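Local coordinates for prephenate dehydrogenase (PDB 3KTD) that probably catalyses the NAD(P)-dependent oxidative decarboxylation of prephenate to 4-hydroxyphenylpyruvate, a step in tyrosine biosynthesis, at the interface of chains A and B. Sequence-based numbering; all coordinates share one arbitrary frame. Chains: chain A/B, Prephenate dehydrogenase.

Contacts 1 and 2 are neighbouring patches of one two-fold symmetric interface between identical chains, their C-alpha centres about 12 Å apart. Helix 187-214 of chain B is the element they share, and its B:Thr207 belongs to both. In contact 1, helix 249-270 of chain A packs on its counterpart, 249-271, and on helix 187-214 of chain B; in contact 2, helix 278-293 of chain A packs on helix 187-214. Exchanging the chains gives each patch a twin; the family's dimerization domain makes a dimer likely, although the structure alone does not prove it in solution.

Contact 1: the interface of chains A and B. Residues chain A 260, 263, 267; chain B 204, 207, 256, 260, 263.
A:Leu263 points into a group of chain B side chains, and its two methyls divide between several of them, with B:Leu204 touching both. Its CD2 methyl lies 3.6 Å from the CD1 methyl of B:Leu256, whose side chain it crosses at a slant. The same CD2 methyl comes within 3.6 Å of the hydroxyl OG1 of B:Thr207, a van der Waals approach of methyl to oxygen, with the two side chains roughly perpendicular. The other methyl, CD1, reaches its symmetry counterpart: A:Leu263 CD1 and B:Leu263 CD1 are 3.8 Å apart, again with the side chains at about a right angle. B:Leu204 makes its contact through CD2.

A:Leu260 and B:Leu260 run past one another in opposite directions, their CD2 methyls 4.0 Å apart. A:Leu260 also lays CD2 against CB of B:Leu263 at 3.8 Å, again antiparallel. At the outer end, A:Arg267 uses its aliphatic stem: CB rests 3.8 Å from CD2 of B:Leu256, and CD approaches CD1 of B:Leu260. With CG opposite the backbone nitrogen (chi1 -168°) and the chain extended to NE, the methylenes cross over these leucines at a slant while the guanidinium is carried beyond them.

This apolar core of the probable dimer is built by helix 249-270 of chain A packing on its equivalent, 249-271, in chain B, with helix 187-214 of chain B closing one flank.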
# COMPACT_ATOMS: atom_id res chain seq x y z
N LEU A 260 -2.79 -17.11 4.96
CA LEU A 260 -4.09 -17.73 5.26
C LEU A 260 -4.20 -18.17 6.72
O LEU A 260 -5.26 -18.05 7.33
CB LEU A 260 -4.35 -18.91 4.33
CG LEU A 260 -4.53 -18.55 2.85
CD1 LEU A 260 -4.50 -19.79 1.98
CD2 LEU A 260 -5.81 -17.76 2.63
N LEU A 263 -4.74 -14.95 8.70
CA LEU A 263 -6.10 -14.47 8.41
C LEU A 263 -7.19 -15.36 9.02
O LEU A 263 -8.24 -14.87 9.41
CB LEU A 263 -6.32 -14.32 6.90
CG LEU A 263 -5.67 -13.09 6.28
CD1 LEU A 263 -5.60 -13.24 4.76
CD2 LEU A 263 -6.40 -11.82 6.69
N ARG A 267 -9.85 -14.22 11.76
CA ARG A 267 -11.27 -14.50 11.66
C ARG A 267 -11.82 -15.16 12.94
O ARG A 267 -12.87 -14.76 13.44
CB ARG A 267 -11.55 -15.39 10.46
CG ARG A 267 -13.01 -15.49 10.11
CD ARG A 267 -13.25 -16.49 9.01
NE ARG A 267 -14.63 -16.42 8.59
CZ ARG A 267 -15.65 -17.00 9.22
NH1 ARG A 267 -15.46 -17.74 10.30
NH2 ARG A 267 -16.87 -16.84 8.75
N LEU B 204 -5.44 -6.86 5.95
CA LEU B 204 -4.50 -7.39 4.97
C LEU B 204 -3.11 -6.79 5.11
O LEU B 204 -2.12 -7.48 4.85
CB LEU B 204 -5.03 -7.20 3.55
CG LEU B 204 -6.35 -7.91 3.22
CD1 LEU B 204 -6.76 -7.52 1.82
CD2 LEU B 204 -6.27 -9.45 3.38
N THR B 207 -1.32 -8.41 8.08
CA THR B 207 -0.91 -9.75 7.63
C THR B 207 0.35 -9.72 6.78
O THR B 207 1.27 -10.48 7.02
CB THR B 207 -2.02 -10.44 6.82
OG1 THR B 207 -3.21 -10.52 7.61
CG2 THR B 207 -1.60 -11.84 6.42
N LEU B 256 -13.88 -10.27 4.70
CA LEU B 256 -12.73 -11.15 4.84
C LEU B 256 -12.98 -12.49 4.17
O LEU B 256 -12.08 -13.05 3.55
CB LEU B 256 -12.41 -11.37 6.32
CG LEU B 256 -11.22 -12.26 6.66
CD1 LEU B 256 -9.94 -11.71 6.04
CD2 LEU B 256 -11.08 -12.36 8.16
N LEU B 260 -10.80 -14.47 1.52
CA LEU B 260 -10.34 -15.85 1.70
C LEU B 260 -10.77 -16.75 0.55
O LEU B 260 -10.03 -17.65 0.14
CB LEU B 260 -10.85 -16.43 3.02
CG LEU B 260 -10.32 -15.81 4.32
CD1 LEU B 260 -11.24 -16.16 5.48
CD2 LEU B 260 -8.89 -16.23 4.60
N LEU B 263 -8.34 -15.86 -2.22
CA LEU B 263 -6.99 -16.28 -1.89
C LEU B 263 -6.81 -17.80 -2.00
O LEU B 263 -5.76 -18.26 -2.47
CB LEU B 263 -6.59 -15.74 -0.51
CG LEU B 263 -6.36 -14.22 -0.44
CD1 LEU B 263 -6.20 -13.74 1.00
CD2 LEU B 263 -5.16 -13.80 -1.27

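Contact 2: the interface of chains A and B. Residues chain A 280-281, 283-285; chain B 206-207, 210.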
# COMPACT_ATOMS: atom_id res chain seq x y z
N LEU A 280 -3.07 -10.05 15.84
CA LEU A 280 -2.84 -9.54 14.49
C LEU A 280 -2.36 -8.09 14.52
O LEU A 280 -1.44 -7.72 13.78
CB LEU A 280 -4.13 -9.62 13.67
CG LEU A 280 -4.00 -9.14 12.23
CD1 LEU A 280 -3.18 -10.13 11.42
CD2 LEU A 280 -5.37 -8.95 11.62
N ALA A 281 -2.98 -7.28 15.37
CA ALA A 281 -2.69 -5.85 15.47
C ALA A 281 -1.34 -5.53 16.10
O ALA A 281 -0.61 -4.71 15.57
CB ALA A 281 -3.80 -5.14 16.22
N ASN A 283 1.22 -7.65 16.48
CA ASN A 283 2.22 -8.27 15.59
C ASN A 283 2.46 -7.51 14.29
O ASN A 283 3.60 -7.35 13.84
CB ASN A 283 1.82 -9.70 15.18
CG ASN A 283 2.02 -10.71 16.28
OD1 ASN A 283 2.28 -10.37 17.43
ND2 ASN A 283 1.92 -11.98 15.91
N GLY A 284 1.37 -7.08 13.67
CA GLY A 284 1.45 -6.31 12.43
C GLY A 284 2.21 -5.02 12.64
O GLY A 284 3.14 -4.71 11.90
N TYR A 285 1.81 -4.28 13.67
CA TYR A 285 2.46 -3.02 14.00
C TYR A 285 3.95 -3.17 14.24
O TYR A 285 4.75 -2.38 13.76
CB TYR A 285 1.82 -2.43 15.26
CG TYR A 285 2.48 -1.16 15.74
CD1 TYR A 285 2.37 0.02 15.01
CD2 TYR A 285 3.22 -1.14 16.92
CE1 TYR A 285 2.99 1.19 15.44
CE2 TYR A 285 3.83 0.03 17.36
CZ TYR A 285 3.71 1.19 16.61
OH TYR A 285 4.31 2.34 17.04
N GLU B 206 -1.70 -5.70 8.03
CA GLU B 206 -1.09 -6.28 9.22
C GLU B 206 -0.54 -7.65 8.85
O GLU B 206 0.58 -8.00 9.25
CB GLU B 206 -2.09 -6.41 10.40
CG GLU B 206 -2.78 -5.11 10.92
CD GLU B 206 -1.86 -4.16 11.68
OE1 GLU B 206 -0.65 -4.13 11.41
OE2 GLU B 206 -2.36 -3.41 12.54
N THR B 207 -1.32 -8.41 8.08
CA THR B 207 -0.91 -9.75 7.63
C THR B 207 0.35 -9.72 6.78
O THR B 207 1.27 -10.48 7.02
CB THR B 207 -2.02 -10.44 6.82
OG1 THR B 207 -3.21 -10.52 7.61
CG2 THR B 207 -1.60 -11.84 6.42
N ILE B 210 3.58 -9.03 8.72
CA ILE B 210 4.03 -10.17 9.51
C ILE B 210 4.68 -11.22 8.63
O ILE B 210 5.76 -11.73 8.95
CB ILE B 210 2.87 -10.84 10.26
CG1 ILE B 210 2.30 -9.91 11.33
CG2 ILE B 210 3.32 -12.13 10.95
CD1 ILE B 210 0.99 -10.42 11.94
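B:Ile210 meets the backbone and CB of A:Asn283 at the apolar centre. Its terminal methyl CD1 lies 3.4 Å from CB of A:Asn283, while CG1 rests 3.9 Å from CA of A:Gly284. CG1 stands opposite the carbonyl carbon (chi1 -66°) and the chain continues extended to CD1 (chi2 170°), which carries the methyl onto the 283-284 peptide. The amide group of A:Asn283 is directed away from this methyl, so the residue contributes its CB here.

Next to it, A:Leu280 and B:Glu206 pass at a slant, with CG of A:Leu280 3.8 Å from CB of B:Glu206. The CD1 methyl of A:Leu280 continues to OG1 of B:Thr207, also 3.8 Å away, which gives that hydroxyl a second apolar neighbour from chain A. The backbone carbonyl O of A:Leu280 faces the same stretch of B:Glu206, 3.7 Å from its CB.

Toward the polar rim, B:Glu206 bends at chi2 (-71°) and brings its carboxylate alongside the backbone of helix 278-293. OE1 is set beside the main chain at A:Gly284, where the absence of a side chain lets the oxygen approach. OE2 lies 3.7 Å from the carbonyl O of A:Ala281.

Here helix 278-293 of chain A packs against helix 187-214 of chain B, extending the helical interface of the probable dimer outward from its leucine core.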